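Local coordinates for phosphatidylglycerophosphatase and protein-tyrosine phosphatase 1 (Mus musculus, PDB 3RGO) that dephosphorylates phosphatidylglycerophosphate to phosphatidylglycerol, an essential step on the mitochondrial route to cardiolipin, at residues A73-G78 with A104-A109. Sequence-based numbering, arbitrary orientation.
Sequences ANLHKG and ATMVAA
Leu-75 and Met-106 extend from opposing sides and lie alongside one another between helices 72-88 and 102-115, whose short segments cross at -73° with axes 9.5 Å apart. The contact is wholly apolar, with no hydrogen bond between 73-78 and 104-109. Leu-75 uses two parts of its side chain: CD1 lies 3.9 Å from Met-106 CE, while its branch point CG sits 3.9 Å from CB of Ala-109, one turn further along the partner helix. Met-106 sets CG anti to its backbone N (chi1 -180°), which carries the thioether across to helix 72-88; bends at chi2 and chi3 turn the terminal methyl CE aside, next to the leucine methyl. Its sulfur also meets backbone: SD is 4.0 Å from CA of Gly-78, where the absence of a side chain makes room for it. Around this pairing, Pro-70 touches both long side chains, Val-142 of helix 137-154 adds to Leu-75, and Leu-61 of strand 57-61 to Met-106. Met-106 lies about 8 Å, side chain to side chain, from Cys-96, the predicted phosphocysteine nucleophile, and helix 102-115 follows the family's signature loop. The two segments thus meet probably through dispersion and burial of apolar surface.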
loop_
_atom_site.group_PDB
_atom_site.type_symbol
_atom_site.label_atom_id
_atom_site.label_comp_id
_atom_site.label_asym_id
_atom_site.label_seq_id
_atom_site.Cartn_x
_atom_site.Cartn_y
_atom_site.Cartn_z
ATOM N N ALA A 73 -12.062 -2.274 -7.065
ATOM C CA ALA A 73 -12.800 -1.876 -5.871
ATOM C C ALA A 73 -11.919 -1.893 -4.629
ATOM O O ALA A 73 -12.028 -1.021 -3.768
ATOM C CB ALA A 73 -14.012 -2.778 -5.674
ATOM N N ASN A 74 -11.049 -2.895 -4.540
ATOM C CA ASN A 74 -10.163 -3.032 -3.392
ATOM C C ASN A 74 -8.953 -2.109 -3.485
ATOM O O ASN A 74 -8.374 -1.725 -2.470
ATOM C CB ASN A 74 -9.742 -4.492 -3.205
ATOM C CG ASN A 74 -10.840 -5.338 -2.574
ATOM O OD1 ASN A 74 -10.861 -6.560 -2.716
ATOM N ND2 ASN A 74 -11.762 -4.683 -1.872
ATOM N N LEU A 75 -8.585 -1.755 -4.713
ATOM C CA LEU A 75 -7.578 -0.732 -4.953
ATOM C C LEU A 75 -8.088 0.607 -4.425
ATOM O O LEU A 75 -7.353 1.351 -3.774
ATOM C CB LEU A 75 -7.282 -0.633 -6.451
ATOM C CG LEU A 75 -5.843 -0.825 -6.942
ATOM C CD1 LEU A 75 -5.050 -1.772 -6.047
ATOM C CD2 LEU A 75 -5.829 -1.293 -8.398
ATOM N N HIS A 76 -9.355 0.908 -4.713
ATOM C CA HIS A 76 -9.987 2.120 -4.199
ATOM C C HIS A 76 -10.111 2.064 -2.680
ATOM O O HIS A 76 -9.932 3.070 -1.994
ATOM C CB HIS A 76 -11.371 2.335 -4.827
ATOM C CG HIS A 76 -11.328 2.918 -6.205
ATOM N ND1 HIS A 76 -11.580 2.173 -7.336
ATOM C CD2 HIS A 76 -11.060 4.175 -6.633
ATOM C CE1 HIS A 76 -11.469 2.946 -8.403
ATOM N NE2 HIS A 76 -11.156 4.165 -8.004
ATOM N N LYS A 77 -10.419 0.881 -2.155
ATOM C CA LYS A 77 -10.487 0.702 -0.709
ATOM C C LYS A 77 -9.141 1.030 -0.072
ATOM O O LYS A 77 -9.071 1.747 0.929
ATOM C CB LYS A 77 -10.902 -0.728 -0.351
ATOM C CG LYS A 77 -12.398 -0.917 -0.183
ATOM C CD LYS A 77 -12.721 -2.302 0.356
ATOM C CE LYS A 77 -14.218 -2.476 0.572
ATOM N NZ LYS A 77 -14.545 -3.827 1.111
ATOM N N GLY A 78 -8.074 0.508 -0.666
ATOM C CA GLY A 78 -6.732 0.735 -0.162
ATOM C C GLY A 78 -6.361 2.202 -0.209
ATOM O O GLY A 78 -5.820 2.750 0.748
ATOM N N ALA A 104 3.932 -2.721 -3.999
ATOM C CA ALA A 104 4.337 -1.614 -4.859
ATOM C C ALA A 104 3.178 -1.146 -5.742
ATOM O O ALA A 104 2.998 0.046 -5.974
ATOM C CB ALA A 104 5.524 -2.023 -5.720
ATOM N N THR A 105 2.388 -2.095 -6.225
ATOM C CA THR A 105 1.245 -1.779 -7.078
ATOM C C THR A 105 0.188 -0.973 -6.320
ATOM O O THR A 105 -0.395 -0.021 -6.856
ATOM C CB THR A 105 0.636 -3.068 -7.653
ATOM O OG1 THR A 105 1.621 -3.729 -8.456
ATOM C CG2 THR A 105 -0.587 -2.755 -8.506
ATOM N N MET A 106 -0.047 -1.353 -5.068
ATOM C CA MET A 106 -0.988 -0.639 -4.202
ATOM C C MET A 106 -0.546 0.803 -4.006
ATOM O O MET A 106 -1.353 1.737 -4.112
ATOM C CB MET A 106 -1.103 -1.344 -2.842
ATOM C CG MET A 106 -2.072 -0.675 -1.855
ATOM S SD MET A 106 -3.828 -0.850 -2.324
ATOM C CE MET A 106 -3.954 -2.630 -2.455
ATOM N N VAL A 107 0.739 0.981 -3.712
ATOM C CA VAL A 107 1.298 2.320 -3.541
ATOM C C VAL A 107 1.215 3.106 -4.849
ATOM O O VAL A 107 0.957 4.309 -4.835
ATOM C CB VAL A 107 2.758 2.289 -3.005
ATOM C CG1 VAL A 107 3.359 3.690 -3.007
ATOM C CG2 VAL A 107 2.810 1.687 -1.592
ATOM N N ALA A 108 1.425 2.423 -5.974
ATOM C CA ALA A 108 1.282 3.046 -7.286
ATOM C C ALA A 108 -0.109 3.634 -7.472
ATOM O O ALA A 108 -0.259 4.743 -7.979
ATOM C CB ALA A 108 1.592 2.034 -8.410
ATOM N N ALA A 109 -1.132 2.891 -7.064
ATOM C CA ALA A 109 -2.499 3.362 -7.226
ATOM C C ALA A 109 -2.729 4.619 -6.389
ATOM O O ALA A 109 -3.323 5.588 -6.858
ATOM C CB ALA A 109 -3.489 2.266 -6.848
#